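Local coordinates for actin-binding protein (Saccharomyces cerevisiae, PDB 1HQZ) that binds actin filaments, probably through this N-terminal cofilin-homology domain, and recruits the Arp2/3 complex to filament sides, regulating actin assembly, at residues N109-R121 with N129-A141. Numbering follows the deposited sequence.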
ATOM      1  N   ASN A 109      -8.924   3.229   8.436  1.00 45.05           N
ATOM      2  CA  ASN A 109     -10.163   3.511   7.723  1.00 43.77           C
ATOM      3  C   ASN A 109     -10.273   3.079   6.268  1.00 43.88           C
ATOM      4  O   ASN A 109     -11.380   2.843   5.780  1.00 44.80           O
ATOM      5  CB  ASN A 109     -10.465   5.011   7.786  1.00 44.75           C
ATOM      6  CG  ASN A 109     -10.226   5.595   9.160  1.00 45.90           C
ATOM      7  OD1 ASN A 109     -10.780   5.129  10.150  1.00 47.02           O
ATOM      8  ND2 ASN A 109      -9.396   6.626   9.224  1.00 46.42           N
ATOM      9  N   LEU A 110      -9.150   2.983   5.564  1.00 41.65           N
ATOM     10  CA  LEU A 110      -9.203   2.621   4.153  1.00 39.70           C
ATOM     11  C   LEU A 110      -8.783   1.184   3.826  1.00 39.90           C
ATOM     12  O   LEU A 110      -9.606   0.374   3.397  1.00 39.38           O
ATOM     13  CB  LEU A 110      -8.356   3.612   3.347  1.00 39.19           C
ATOM     14  CG  LEU A 110      -8.413   3.502   1.821  1.00 39.51           C
ATOM     15  CD1 LEU A 110      -9.824   3.824   1.335  1.00 40.42           C
ATOM     16  CD2 LEU A 110      -7.413   4.471   1.195  1.00 36.34           C
ATOM     17  N   PHE A 111      -7.503   0.870   4.020  1.00 39.28           N
ATOM     18  CA  PHE A 111      -7.006  -0.474   3.726  1.00 38.45           C
ATOM     19  C   PHE A 111      -7.114  -1.375   4.945  1.00 39.06           C
ATOM     20  O   PHE A 111      -6.115  -1.947   5.385  1.00 41.18           O
ATOM     21  CB  PHE A 111      -5.544  -0.418   3.265  1.00 38.24           C
ATOM     22  CG  PHE A 111      -5.340   0.283   1.946  1.00 37.65           C
ATOM     23  CD1 PHE A 111      -4.071   0.709   1.562  1.00 37.76           C
ATOM     24  CD2 PHE A 111      -6.403   0.492   1.076  1.00 36.49           C
ATOM     25  CE1 PHE A 111      -3.866   1.329   0.322  1.00 36.37           C
ATOM     26  CE2 PHE A 111      -6.211   1.111  -0.161  1.00 37.37           C
ATOM     27  CZ  PHE A 111      -4.937   1.531  -0.539  1.00 35.12           C
ATOM     28  N   LYS A 112      -8.318  -1.503   5.491  1.00 37.26           N
ATOM     29  CA  LYS A 112      -8.524  -2.337   6.673  1.00 38.35           C
ATOM     30  C   LYS A 112      -8.346  -3.823   6.369  1.00 36.73           C
ATOM     31  O   LYS A 112      -8.566  -4.265   5.239  1.00 34.68           O
ATOM     32  CB  LYS A 112      -9.934  -2.122   7.250  1.00 39.98           C
ATOM     33  CG  LYS A 112     -10.219  -0.712   7.741  1.00 41.15           C
ATOM     34  CD  LYS A 112     -11.652  -0.578   8.266  1.00 41.54           C
ATOM     35  CE  LYS A 112     -11.827  -1.352   9.566  1.00 41.48           C
ATOM     36  NZ  LYS A 112     -10.869  -0.876  10.607  1.00 43.34           N
ATOM     37  N   GLY A 113      -7.946  -4.581   7.386  1.00 35.85           N
ATOM     38  CA  GLY A 113      -7.778  -6.018   7.231  1.00 37.71           C
ATOM     39  C   GLY A 113      -6.398  -6.490   6.819  1.00 35.93           C
ATOM     40  O   GLY A 113      -6.251  -7.581   6.284  1.00 37.45           O
ATOM     41  N   TYR A 114      -5.384  -5.676   7.075  1.00 36.36           N
ATOM     42  CA  TYR A 114      -4.013  -6.025   6.714  1.00 36.87           C
ATOM     43  C   TYR A 114      -3.378  -6.919   7.769  1.00 36.61           C
ATOM     44  O   TYR A 114      -3.722  -6.846   8.952  1.00 37.71           O
ATOM     45  CB  TYR A 114      -3.175  -4.753   6.547  1.00 35.64           C
ATOM     46  CG  TYR A 114      -3.119  -3.896   7.789  1.00 35.37           C
ATOM     47  CD1 TYR A 114      -2.172  -4.133   8.784  1.00 34.67           C
ATOM     48  CD2 TYR A 114      -4.055  -2.882   7.995  1.00 35.86           C
ATOM     49  CE1 TYR A 114      -2.156  -3.386   9.958  1.00 35.80           C
ATOM     50  CE2 TYR A 114      -4.057  -2.132   9.169  1.00 37.14           C
ATOM     51  CZ  TYR A 114      -3.104  -2.390  10.145  1.00 38.06           C
ATOM     52  OH  TYR A 114      -3.116  -1.659  11.311  1.00 41.24           O
ATOM     53  N   HIS A 115      -2.460  -7.774   7.338  1.00 35.15           N
ATOM     54  CA  HIS A 115      -1.782  -8.646   8.276  1.00 36.96           C
ATOM     55  C   HIS A 115      -0.430  -8.062   8.630  1.00 36.21           C
ATOM     56  O   HIS A 115       0.061  -8.250   9.745  1.00 36.91           O
ATOM     57  CB  HIS A 115      -1.591 -10.043   7.688  1.00 38.81           C
ATOM     58  CG  HIS A 115      -2.876 -10.744   7.397  1.00 40.84           C
ATOM     59  ND1 HIS A 115      -3.525 -10.629   6.187  1.00 40.71           N
ATOM     60  CD2 HIS A 115      -3.662 -11.525   8.174  1.00 41.69           C
ATOM     61  CE1 HIS A 115      -4.655 -11.313   6.230  1.00 43.70           C
ATOM     62  NE2 HIS A 115      -4.764 -11.866   7.426  1.00 43.10           N
ATOM     63  N   VAL A 116       0.155  -7.339   7.678  1.00 34.60           N
ATOM     64  CA  VAL A 116       1.468  -6.730   7.864  1.00 34.30           C
ATOM     65  C   VAL A 116       1.472  -5.264   7.437  1.00 33.96           C
ATOM     66  O   VAL A 116       0.912  -4.909   6.395  1.00 31.65           O
ATOM     67  CB  VAL A 116       2.528  -7.469   7.040  1.00 33.71           C
ATOM     68  CG1 VAL A 116       3.898  -6.858   7.285  1.00 39.15           C
ATOM     69  CG2 VAL A 116       2.535  -8.940   7.406  1.00 35.74           C
ATOM     70  N   GLN A 117       2.101  -4.424   8.253  1.00 33.59           N
ATOM     71  CA  GLN A 117       2.201  -2.999   7.972  1.00 35.11           C
ATOM     72  C   GLN A 117       3.667  -2.599   7.980  1.00 35.24           C
ATOM     73  O   GLN A 117       4.361  -2.800   8.969  1.00 35.86           O
ATOM     74  CB  GLN A 117       1.456  -2.170   9.024  1.00 36.24           C
ATOM     75  CG  GLN A 117       1.562  -0.672   8.768  1.00 38.39           C
ATOM     76  CD  GLN A 117       0.850   0.190   9.805  1.00 40.99           C
ATOM     77  OE1 GLN A 117       0.773   1.403   9.651  1.00 41.99           O
ATOM     78  NE2 GLN A 117       0.335  -0.425  10.858  1.00 38.53           N
ATOM     79  N   VAL A 118       4.121  -2.015   6.875  1.00 35.13           N
ATOM     80  CA  VAL A 118       5.501  -1.591   6.729  1.00 34.42           C
ATOM     81  C   VAL A 118       5.628  -0.130   6.309  1.00 34.03           C
ATOM     82  O   VAL A 118       4.821   0.382   5.540  1.00 33.79           O
ATOM     83  CB  VAL A 118       6.244  -2.461   5.669  1.00 35.91           C
ATOM     84  CG1 VAL A 118       7.627  -1.884   5.394  1.00 36.45           C
ATOM     85  CG2 VAL A 118       6.386  -3.892   6.171  1.00 34.99           C
ATOM     86  N   THR A 119       6.646   0.535   6.840  1.00 34.65           N
ATOM     87  CA  THR A 119       6.942   1.916   6.497  1.00 34.18           C
ATOM     88  C   THR A 119       8.200   1.837   5.620  1.00 36.27           C
ATOM     89  O   THR A 119       9.183   1.176   5.977  1.00 33.86           O
ATOM     90  CB  THR A 119       7.221   2.772   7.748  1.00 33.59           C
ATOM     91  OG1 THR A 119       6.002   2.971   8.483  1.00 30.81           O
ATOM     92  CG2 THR A 119       7.787   4.129   7.342  1.00 32.05           C
ATOM     93  N   ALA A 120       8.156   2.484   4.458  1.00 35.95           N
ATOM     94  CA  ALA A 120       9.287   2.452   3.539  1.00 35.02           C
ATOM     95  C   ALA A 120       9.666   3.837   3.031  1.00 35.70           C
ATOM     96  O   ALA A 120       8.812   4.707   2.898  1.00 36.20           O
ATOM     97  CB  ALA A 120       8.958   1.541   2.366  1.00 34.86           C
ATOM     98  N   ARG A 121      10.950   4.017   2.734  1.00 38.63           N
ATOM     99  CA  ARG A 121      11.493   5.281   2.235  1.00 41.05           C
ATOM    100  C   ARG A 121      12.187   5.116   0.884  1.00 43.07           C
ATOM    101  O   ARG A 121      12.261   6.058   0.100  1.00 43.19           O
ATOM    102  CB  ARG A 121      12.510   5.846   3.217  1.00 41.04           C
ATOM    103  CG  ARG A 121      11.927   6.460   4.460  1.00 45.89           C
ATOM    104  CD  ARG A 121      13.047   6.879   5.395  1.00 47.50           C
ATOM    105  NE  ARG A 121      14.125   7.557   4.676  1.00 49.33           N
ATOM    106  CZ  ARG A 121      15.370   7.100   4.590  1.00 49.69           C
ATOM    107  NH1 ARG A 121      15.705   5.961   5.185  1.00 49.84           N
ATOM    108  NH2 ARG A 121      16.278   7.776   3.896  1.00 49.19           N
ATOM    109  N   ASN A 129      12.299 -10.630  -0.320  1.00 45.02           N
ATOM    110  CA  ASN A 129      12.439 -11.741   0.620  1.00 44.30           C
ATOM    111  C   ASN A 129      12.179 -11.332   2.064  1.00 42.15           C
ATOM    112  O   ASN A 129      11.571 -12.075   2.831  1.00 39.56           O
ATOM    113  CB  ASN A 129      13.824 -12.375   0.491  1.00 47.25           C
ATOM    114  CG  ASN A 129      13.966 -13.186  -0.781  1.00 51.03           C
ATOM    115  OD1 ASN A 129      13.126 -14.046  -1.082  1.00 52.24           O
ATOM    116  ND2 ASN A 129      15.029 -12.926  -1.536  1.00 50.93           N
ATOM    117  N   GLU A 130      12.655 -10.155   2.434  1.00 41.08           N
ATOM    118  CA  GLU A 130      12.453  -9.646   3.777  1.00 42.86           C
ATOM    119  C   GLU A 130      10.946  -9.523   4.056  1.00 43.11           C
ATOM    120  O   GLU A 130      10.463  -9.893   5.130  1.00 43.91           O
ATOM    121  CB  GLU A 130      13.142  -8.282   3.896  1.00 46.74           C
ATOM    122  CG  GLU A 130      12.496  -7.316   4.877  1.00 52.80           C
ATOM    123  CD  GLU A 130      12.883  -7.571   6.316  1.00 56.79           C
ATOM    124  OE1 GLU A 130      12.826  -8.741   6.759  1.00 59.50           O
ATOM    125  OE2 GLU A 130      13.232  -6.590   7.007  1.00 58.44           O
ATOM    126  N   LEU A 131      10.204  -9.018   3.074  1.00 40.37           N
ATOM    127  CA  LEU A 131       8.769  -8.837   3.233  1.00 39.30           C
ATOM    128  C   LEU A 131       8.002 -10.154   3.209  1.00 39.16           C
ATOM    129  O   LEU A 131       7.028 -10.322   3.952  1.00 36.83           O
ATOM    130  CB  LEU A 131       8.232  -7.888   2.152  1.00 37.39           C
ATOM    131  CG  LEU A 131       8.728  -6.433   2.213  1.00 34.63           C
ATOM    132  CD1 LEU A 131       8.178  -5.655   1.032  1.00 34.06           C
ATOM    133  CD2 LEU A 131       8.288  -5.784   3.508  1.00 36.11           C
ATOM    134  N   LEU A 132       8.429 -11.087   2.362  1.00 36.72           N
ATOM    135  CA  LEU A 132       7.744 -12.371   2.292  1.00 38.50           C
ATOM    136  C   LEU A 132       7.893 -13.084   3.635  1.00 39.37           C
ATOM    137  O   LEU A 132       7.044 -13.888   4.027  1.00 39.21           O
ATOM    138  CB  LEU A 132       8.316 -13.228   1.152  1.00 38.95           C
ATOM    139  CG  LEU A 132       8.020 -12.736  -0.274  1.00 37.54           C
ATOM    140  CD1 LEU A 132       8.657 -13.670  -1.279  1.00 36.44           C
ATOM    141  CD2 LEU A 132       6.517 -12.675  -0.502  1.00 36.93           C
ATOM    142  N   MET A 133       8.972 -12.767   4.345  1.00 40.29           N
ATOM    143  CA  MET A 133       9.232 -13.357   5.654  1.00 41.13           C
ATOM    144  C   MET A 133       8.298 -12.748   6.689  1.00 39.23           C
ATOM    145  O   MET A 133       7.722 -13.460   7.515  1.00 37.86           O
ATOM    146  CB  MET A 133      10.673 -13.102   6.076  1.00 44.34           C
ATOM    147  CG  MET A 133      11.010 -13.708   7.411  1.00 48.99           C
ATOM    148  SD  MET A 133      12.627 -13.187   7.963  1.00 55.30           S
ATOM    149  CE  MET A 133      12.188 -11.629   8.799  1.00 51.06           C
ATOM    150  N   LYS A 134       8.161 -11.426   6.645  1.00 38.49           N
ATOM    151  CA  LYS A 134       7.276 -10.719   7.567  1.00 38.77           C
ATOM    152  C   LYS A 134       5.840 -11.184   7.359  1.00 38.71           C
ATOM    153  O   LYS A 134       5.077 -11.339   8.314  1.00 39.52           O
ATOM    154  CB  LYS A 134       7.363  -9.206   7.345  1.00 37.50           C
ATOM    155  CG  LYS A 134       8.695  -8.613   7.737  1.00 39.75           C
ATOM    156  CD  LYS A 134       8.642  -7.097   7.742  1.00 43.00           C
ATOM    157  CE  LYS A 134       9.962  -6.494   8.194  1.00 43.53           C
ATOM    158  NZ  LYS A 134       9.778  -5.057   8.560  1.00 47.77           N
ATOM    159  N   ILE A 135       5.482 -11.417   6.099  1.00 38.80           N
ATOM    160  CA  ILE A 135       4.138 -11.863   5.756  1.00 38.75           C
ATOM    161  C   ILE A 135       3.912 -13.264   6.320  1.00 38.88           C
ATOM    162  O   ILE A 135       2.859 -13.561   6.894  1.00 40.11           O
ATOM    163  CB  ILE A 135       3.946 -11.841   4.217  1.00 38.91           C
ATOM    164  CG1 ILE A 135       3.823 -10.389   3.746  1.00 39.33           C
ATOM    165  CG2 ILE A 135       2.728 -12.651   3.811  1.00 40.71           C
ATOM    166  CD1 ILE A 135       3.760 -10.226   2.256  1.00 39.62           C
ATOM    167  N   SER A 136       4.914 -14.115   6.175  1.00 37.34           N
ATOM    168  CA  SER A 136       4.825 -15.472   6.674  1.00 38.31           C
ATOM    169  C   SER A 136       4.714 -15.534   8.202  1.00 37.63           C
ATOM    170  O   SER A 136       4.003 -16.389   8.724  1.00 39.03           O
ATOM    171  CB  SER A 136       6.032 -16.281   6.199  1.00 39.47           C
ATOM    172  OG  SER A 136       5.983 -17.593   6.728  1.00 42.95           O
ATOM    173  N   ASN A 137       5.395 -14.631   8.910  1.00 36.87           N
ATOM    174  CA  ASN A 137       5.349 -14.592  10.379  1.00 39.28           C
ATOM    175  C   ASN A 137       4.218 -13.721  10.954  1.00 41.02           C
ATOM    176  O   ASN A 137       4.152 -13.490  12.167  1.00 39.05           O
ATOM    177  CB  ASN A 137       6.675 -14.076  10.950  1.00 39.82           C
ATOM    178  CG  ASN A 137       7.825 -15.036  10.721  1.00 42.62           C
ATOM    179  OD1 ASN A 137       7.656 -16.253  10.808  1.00 45.14           O
ATOM    180  ND2 ASN A 137       9.005 -14.493  10.442  1.00 41.70           N
ATOM    181  N   ALA A 138       3.330 -13.244  10.092  1.00 42.14           N
ATOM    182  CA  ALA A 138       2.243 -12.376  10.534  1.00 44.11           C
ATOM    183  C   ALA A 138       1.142 -13.072  11.332  1.00 45.01           C
ATOM    184  O   ALA A 138       0.877 -14.258  11.142  1.00 45.01           O
ATOM    185  CB  ALA A 138       1.632 -11.678   9.327  1.00 43.29           C
ATOM    186  N   ALA A 139       0.506 -12.317  12.227  1.00 45.70           N
ATOM    187  CA  ALA A 139      -0.605 -12.828  13.032  1.00 46.09           C
ATOM    188  C   ALA A 139      -1.902 -12.570  12.247  1.00 46.14           C
ATOM    189  O   ALA A 139      -1.858 -12.336  11.039  1.00 45.12           O
ATOM    190  CB  ALA A 139      -0.654 -12.114  14.384  1.00 45.96           C
ATOM    191  N   GLY A 140      -3.047 -12.605  12.928  1.00 46.70           N
ATOM    192  CA  GLY A 140      -4.319 -12.375  12.256  1.00 45.84           C
ATOM    193  C   GLY A 140      -4.547 -10.961  11.731  1.00 47.57           C
ATOM    194  O   GLY A 140      -3.817 -10.025  12.079  1.00 46.51           O
ATOM    195  N   ALA A 141      -5.577 -10.810  10.898  1.00 49.23           N
ATOM    196  CA  ALA A 141      -5.944  -9.526  10.291  1.00 51.70           C
ATOM    197  C   ALA A 141      -6.228  -8.429  11.318  1.00 53.61           C
ATOM    198  O   ALA A 141      -5.697  -7.303  11.151  1.00 54.42           O
ATOM    199  CB  ALA A 141      -7.163  -9.713   9.390  1.00 50.58           C
ATOM    200  OXT ALA A 141      -6.999  -8.706  12.267  1.00 55.99           O
TER
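The imidazole of His115 meets the C-terminal tail with one edge, where the carbonyl O of Ala139 lies near the ring plane, 3.5 Å from CD2. Ala141 N approaches the same CD2 obliquely at 3.4 Å. The methyl of Ala141 sits near NE2. With CG beside the backbone N (chi1 -63°), the ring reaches along the tail, while ND1 is hydrogen-bonded to the backbone N of Ile81 on the neighbouring strand. Without the imidazole, as with an alanine here, the amide of Ile81 is likely to lose this acceptor and a gap to open beside residues 139-141, giving the tail more freedom to move. The backbone comes close here too: Tyr114 O and O of the C-terminal carboxylate at Ala141 are 3.0 Å apart, two acceptors with no hydrogen bond between them, and none links the two segments anywhere.

In the ADF-H fold, strand 116-120 forms an outer edge of the mixed sheet, pairing in parallel with strand 80-86, and helix 129-136 runs back beside it, the directions differing by 146°. The two axes are 9.1 Å apart at closest approach. Val116 and Val118, alternate residues of the strand, turn their side chains toward this helix. CG2 of Val116, anti to the carbonyl carbon, is wedged against the helix end: it packs tightly on Ala138 CB at 3.5 Å and also touches Lys134 O and CG1 of Ile135. Its other branch, CG1, meets CB of Lys134, whose extended side chain crosses the valine at about a right angle. One helical turn earlier, Leu131 brings CD2 to within 3.8 Å of Val118 CG2, a purely apolar contact. Ile135 continues beyond the contact onto Val71 and Pro73, and its carbonyl O accepts a hydrogen bond from Lys80 NZ.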